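Local coordinates for protein plastocyanin (PDB 1KDJ) that carries electrons from the cytochrome b6-f complex to P700 of photosystem I, using a single bound copper ion, at residues Ala1-Phe14 and Glu25-Ile39. Numbering follows the deposited sequence.
With CU (copper (II) ion), chain B.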
loop_
_atom_site.group_PDB
_atom_site.type_symbol
_atom_site.label_atom_id
_atom_site.label_comp_id
_atom_site.label_asym_id
_atom_site.label_seq_id
_atom_site.Cartn_x
_atom_site.Cartn_y
_atom_site.Cartn_z
ATOM N N ALA A 1 -4.208 5.920 9.522
ATOM C CA ALA A 1 -4.255 4.509 9.839
ATOM C C ALA A 1 -2.803 4.111 9.709
ATOM O O ALA A 1 -2.037 4.835 9.076
ATOM C CB ALA A 1 -5.006 3.665 8.867
ATOM N N LYS A 2 -2.354 3.005 10.271
ATOM C CA LYS A 2 -0.945 2.629 10.268
ATOM C C LYS A 2 -0.953 1.218 9.759
ATOM O O LYS A 2 -1.809 0.416 10.165
ATOM C CB LYS A 2 -0.354 2.611 11.660
ATOM C CG LYS A 2 -0.297 3.887 12.473
ATOM C CD LYS A 2 0.771 4.817 11.961
ATOM C CE LYS A 2 0.989 5.992 12.916
ATOM N NZ LYS A 2 -0.233 6.763 13.042
ATOM N N VAL A 3 -0.044 0.852 8.851
ATOM C CA VAL A 3 0.010 -0.523 8.358
ATOM C C VAL A 3 1.474 -0.867 8.496
ATOM O O VAL A 3 2.338 -0.021 8.245
ATOM C CB VAL A 3 -0.374 -0.689 6.866
ATOM C CG1 VAL A 3 -0.217 -2.138 6.378
ATOM C CG2 VAL A 3 -1.862 -0.309 6.714
ATOM N N GLU A 4 1.728 -2.055 9.038
ATOM C CA GLU A 4 3.080 -2.571 9.132
ATOM C C GLU A 4 3.324 -3.426 7.898
ATOM O O GLU A 4 2.503 -4.243 7.466
ATOM C CB GLU A 4 3.207 -3.393 10.398
ATOM C CG GLU A 4 3.210 -2.461 11.591
ATOM C CD GLU A 4 3.464 -3.160 12.932
ATOM O OE1 GLU A 4 3.825 -4.334 12.960
ATOM O OE2 GLU A 4 3.281 -2.510 13.951
ATOM N N VAL A 5 4.495 -3.248 7.311
ATOM C CA VAL A 5 4.837 -3.920 6.076
ATOM C C VAL A 5 5.931 -4.933 6.455
ATOM O O VAL A 5 7.030 -4.494 6.813
ATOM C CB VAL A 5 5.371 -2.880 5.074
ATOM C CG1 VAL A 5 5.678 -3.593 3.763
ATOM C CG2 VAL A 5 4.355 -1.761 4.847
ATOM N N GLY A 6 5.611 -6.207 6.372
ATOM C CA GLY A 6 6.570 -7.257 6.706
ATOM C C GLY A 6 6.676 -7.415 8.218
ATOM O O GLY A 6 6.017 -6.728 9.018
ATOM N N ASP A 7 7.545 -8.328 8.631
ATOM C CA ASP A 7 7.811 -8.526 10.055
ATOM C C ASP A 7 9.291 -8.895 10.261
ATOM O O ASP A 7 10.053 -9.028 9.298
ATOM C CB ASP A 7 6.855 -9.624 10.599
ATOM C CG ASP A 7 6.850 -10.960 9.907
ATOM O OD1 ASP A 7 7.885 -11.375 9.367
ATOM O OD2 ASP A 7 5.812 -11.606 9.885
ATOM N N GLU A 8 9.710 -9.116 11.505
ATOM C CA GLU A 8 11.064 -9.513 11.860
ATOM C C GLU A 8 11.444 -10.892 11.361
ATOM O O GLU A 8 12.630 -11.150 11.175
ATOM C CB GLU A 8 11.279 -9.556 13.352
ATOM C CG GLU A 8 11.043 -8.303 14.169
ATOM C CD GLU A 8 11.978 -7.135 13.960
ATOM O OE1 GLU A 8 12.503 -6.954 12.859
ATOM O OE2 GLU A 8 12.165 -6.394 14.925
ATOM N N VAL A 9 10.496 -11.784 11.150
ATOM C CA VAL A 9 10.723 -13.126 10.669
ATOM C C VAL A 9 10.814 -13.180 9.143
ATOM O O VAL A 9 11.092 -14.242 8.602
ATOM C CB VAL A 9 9.554 -13.954 11.262
ATOM C CG1 VAL A 9 9.420 -15.355 10.673
ATOM C CG2 VAL A 9 9.831 -14.089 12.767
ATOM N N GLY A 10 10.586 -12.127 8.350
ATOM C CA GLY A 10 10.679 -12.222 6.883
ATOM C C GLY A 10 9.468 -12.773 6.119
ATOM O O GLY A 10 9.564 -13.258 4.980
ATOM N N ASN A 11 8.274 -12.748 6.722
ATOM C CA ASN A 11 7.058 -13.154 6.033
ATOM C C ASN A 11 6.633 -12.076 5.041
ATOM O O ASN A 11 6.874 -10.898 5.274
ATOM C CB ASN A 11 5.915 -13.342 6.993
ATOM C CG ASN A 11 6.113 -14.575 7.818
ATOM O OD1 ASN A 11 6.219 -15.681 7.295
ATOM N ND2 ASN A 11 6.108 -14.424 9.127
ATOM N N PHE A 12 5.995 -12.424 3.954
ATOM C CA PHE A 12 5.611 -11.432 2.959
ATOM C C PHE A 12 4.129 -11.065 3.216
ATOM O O PHE A 12 3.209 -11.535 2.524
ATOM C CB PHE A 12 5.784 -12.033 1.580
ATOM C CG PHE A 12 7.162 -12.630 1.261
ATOM C CD1 PHE A 12 8.319 -12.056 1.752
ATOM C CD2 PHE A 12 7.195 -13.744 0.433
ATOM C CE1 PHE A 12 9.542 -12.601 1.402
ATOM C CE2 PHE A 12 8.421 -14.282 0.092
ATOM C CZ PHE A 12 9.580 -13.702 0.574
ATOM N N LYS A 13 3.891 -10.216 4.210
ATOM C CA LYS A 13 2.535 -9.893 4.631
ATOM C C LYS A 13 2.455 -8.455 5.057
ATOM O O LYS A 13 3.385 -7.853 5.594
ATOM C CB LYS A 13 2.118 -10.763 5.834
ATOM C CG LYS A 13 1.949 -12.276 5.723
ATOM C CD LYS A 13 0.468 -12.524 5.550
ATOM C CE LYS A 13 0.049 -13.985 5.335
ATOM N NZ LYS A 13 -1.310 -14.018 4.755
ATOM N N PHE A 14 1.262 -7.898 4.849
ATOM C CA PHE A 14 0.917 -6.589 5.391
ATOM C C PHE A 14 0.124 -6.882 6.695
ATOM O O PHE A 14 -0.669 -7.819 6.737
ATOM C CB PHE A 14 -0.004 -5.788 4.420
ATOM C CG PHE A 14 0.710 -5.292 3.157
ATOM C CD1 PHE A 14 1.496 -4.156 3.258
ATOM C CD2 PHE A 14 0.543 -5.985 1.956
ATOM C CE1 PHE A 14 2.139 -3.681 2.115
ATOM C CE2 PHE A 14 1.189 -5.505 0.830
ATOM C CZ PHE A 14 1.969 -4.367 0.927
ATOM N N GLU A 25 -7.810 10.544 5.029
ATOM C CA GLU A 25 -6.990 10.109 6.163
ATOM C C GLU A 25 -5.707 9.499 5.588
ATOM O O GLU A 25 -5.755 8.679 4.683
ATOM C CB GLU A 25 -7.755 9.062 7.000
ATOM C CG GLU A 25 -6.956 8.418 8.150
ATOM C CD GLU A 25 -7.661 7.322 8.953
ATOM O OE1 GLU A 25 -8.869 7.132 8.832
ATOM O OE2 GLU A 25 -6.983 6.635 9.716
ATOM N N ALA A 26 -4.542 9.904 6.026
ATOM C CA ALA A 26 -3.308 9.266 5.604
ATOM C C ALA A 26 -3.175 7.798 6.093
ATOM O O ALA A 26 -3.606 7.370 7.188
ATOM C CB ALA A 26 -2.162 10.108 6.134
ATOM N N VAL A 27 -2.696 6.923 5.218
ATOM C CA VAL A 27 -2.363 5.560 5.586
ATOM C C VAL A 27 -0.833 5.569 5.577
ATOM O O VAL A 27 -0.223 5.895 4.554
ATOM C CB VAL A 27 -2.897 4.586 4.569
ATOM C CG1 VAL A 27 -2.609 3.164 5.008
ATOM C CG2 VAL A 27 -4.409 4.734 4.478
ATOM N N GLU A 28 -0.200 5.339 6.730
ATOM C CA GLU A 28 1.244 5.326 6.820
ATOM C C GLU A 28 1.674 3.869 6.842
ATOM O O GLU A 28 1.243 3.099 7.706
ATOM C CB GLU A 28 1.696 5.995 8.080
ATOM C CG GLU A 28 3.189 6.263 8.067
ATOM C CD GLU A 28 3.695 6.726 9.427
ATOM O OE1 GLU A 28 3.169 7.720 9.957
ATOM O OE2 GLU A 28 4.604 6.078 9.969
ATOM N N PHE A 29 2.456 3.451 5.859
ATOM C CA PHE A 29 2.986 2.097 5.769
ATOM C C PHE A 29 4.394 2.172 6.352
ATOM O O PHE A 29 5.145 3.088 6.036
ATOM C CB PHE A 29 3.031 1.674 4.327
ATOM C CG PHE A 29 1.692 1.517 3.644
ATOM C CD1 PHE A 29 1.036 0.312 3.687
ATOM C CD2 PHE A 29 1.157 2.569 2.933
ATOM C CE1 PHE A 29 -0.154 0.110 3.026
ATOM C CE2 PHE A 29 -0.043 2.360 2.282
ATOM C CZ PHE A 29 -0.700 1.152 2.316
ATOM N N THR A 30 4.762 1.293 7.281
ATOM C CA THR A 30 6.059 1.330 7.935
ATOM C C THR A 30 6.655 -0.054 7.852
ATOM O O THR A 30 6.008 -1.066 8.136
ATOM C CB THR A 30 5.961 1.692 9.401
ATOM O OG1 THR A 30 5.285 2.948 9.459
ATOM C CG2 THR A 30 7.326 1.808 10.067
ATOM N N LEU A 31 7.891 -0.088 7.378
ATOM C CA LEU A 31 8.625 -1.326 7.204
ATOM C C LEU A 31 8.996 -1.934 8.565
ATOM O O LEU A 31 9.492 -1.218 9.438
ATOM C CB LEU A 31 9.923 -1.075 6.420
ATOM C CG LEU A 31 10.775 -2.300 6.203
ATOM C CD1 LEU A 31 10.161 -3.200 5.170
ATOM C CD2 LEU A 31 12.150 -1.842 5.801
ATOM N N VAL A 32 8.754 -3.223 8.752
ATOM C CA VAL A 32 9.253 -3.919 9.929
ATOM C C VAL A 32 10.178 -5.029 9.388
ATOM O O VAL A 32 9.817 -5.757 8.458
ATOM C CB VAL A 32 8.067 -4.516 10.748
ATOM C CG1 VAL A 32 8.623 -5.226 11.984
ATOM C CG2 VAL A 32 7.122 -3.418 11.226
ATOM N N GLY A 33 11.364 -5.219 9.969
ATOM C CA GLY A 33 12.246 -6.281 9.533
ATOM C C GLY A 33 13.264 -5.776 8.520
ATOM O O GLY A 33 13.427 -4.573 8.317
ATOM N N GLU A 34 13.981 -6.718 7.920
ATOM C CA GLU A 34 15.001 -6.368 6.967
ATOM C C GLU A 34 14.676 -6.626 5.508
ATOM O O GLU A 34 15.385 -6.107 4.645
ATOM C CB GLU A 34 16.270 -7.092 7.346
ATOM C CG GLU A 34 17.248 -6.088 7.948
ATOM C CD GLU A 34 16.802 -5.498 9.277
ATOM O OE1 GLU A 34 16.669 -6.283 10.226
ATOM O OE2 GLU A 34 16.586 -4.281 9.360
ATOM N N THR A 35 13.671 -7.429 5.166
ATOM C CA THR A 35 13.280 -7.604 3.780
ATOM C C THR A 35 12.642 -6.279 3.269
ATOM O O THR A 35 11.712 -5.772 3.910
ATOM C CB THR A 35 12.288 -8.749 3.731
ATOM O OG1 THR A 35 12.900 -9.878 4.361
ATOM C CG2 THR A 35 11.886 -9.082 2.332
ATOM N N GLY A 36 13.140 -5.667 2.184
ATOM C CA GLY A 36 12.566 -4.467 1.604
ATOM C C GLY A 36 11.273 -4.852 0.932
ATOM O O GLY A 36 10.991 -5.982 0.491
ATOM N N HIS A 37 10.361 -3.889 0.850
ATOM C CA HIS A 37 9.028 -4.123 0.289
ATOM C C HIS A 37 8.557 -2.807 -0.292
ATOM O O HIS A 37 9.133 -1.773 0.028
ATOM C CB HIS A 37 7.981 -4.505 1.358
ATOM C CG HIS A 37 8.233 -5.827 2.074
ATOM N ND1 HIS A 37 7.898 -6.943 1.452
ATOM C CD2 HIS A 37 8.701 -6.029 3.349
ATOM C CE1 HIS A 37 8.145 -7.895 2.346
ATOM N NE2 HIS A 37 8.610 -7.338 3.445
ATOM N N ASN A 38 7.505 -2.798 -1.085
ATOM C CA ASN A 38 6.927 -1.488 -1.421
ATOM C C ASN A 38 5.402 -1.615 -1.513
ATOM O O ASN A 38 4.846 -2.682 -1.210
ATOM C CB ASN A 38 7.500 -0.948 -2.774
ATOM C CG ASN A 38 7.107 -1.686 -4.014
ATOM O OD1 ASN A 38 6.383 -2.670 -4.121
ATOM N ND2 ASN A 38 7.702 -1.239 -5.089
ATOM N N ILE A 39 4.711 -0.556 -1.952
ATOM C CA ILE A 39 3.248 -0.561 -2.001
ATOM C C ILE A 39 2.856 0.112 -3.309
ATOM O O ILE A 39 3.209 1.277 -3.489
ATOM C CB ILE A 39 2.580 0.280 -0.858
ATOM C CG1 ILE A 39 3.004 -0.241 0.542
ATOM C CG2 ILE A 39 1.034 0.225 -1.040
ATOM C CD1 ILE A 39 4.353 0.283 1.111
HETATM CU CU CU B . 7.315 -7.412 -0.324
HETATM O O HOH W 1 12.070 -9.268 7.028
HETATM O O HOH W 2 13.787 -9.576 9.058
HETATM O O HOH W 3 12.180 -3.764 12.299
HETATM O O HOH W 4 12.217 -12.695 3.781
HETATM O O HOH W 5 9.148 -9.372 5.510
#
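Parallel strands 2-5 and 27-31 pair at the heart of one sheet of the cupredoxin beta sandwich, and the loops beyond them reach the copper site. V3 N donates to E28 O (2.8 Å) and V3 O accepts from T30 N; V5 bonds likewise to T30 O and V32 N. At the chain start the terminal amine of A1 is gripped twice, by A26 O and, in a salt bridge, by E25 OE2 (2.9 Å), which it meets on the anti side. CG of E25 is anti to the backbone N (chi1 174°) and the chain runs on extended, bringing the carboxylate to the amine. With E25 cut back to an alanine, the terminal charge of A1 is likely to lose its ionic mate, and the chain start would be freer to move. Branched and aromatic residues suit the buried face: V3 CB lies 3.6 Å from F29 CD1, and V5 CG2 meets the edge of the F29 ring. V5 CG1 presses on H37 CB (3.5 Å), backing the histidine whose ND1 binds copper at 1.9 Å; C87, H90 and M95 complete the copper site, with F12 stacked on H90. Water 5 links H37 NE2 to N11 O, which would help fix the imidazole's rotation. G6, with positive phi, suits its place because a CB would strike that ring. Strands 14-15 and 72-75 flank the pair, while F85 of the opposing sheet meets F14 and F29 edge-to-face.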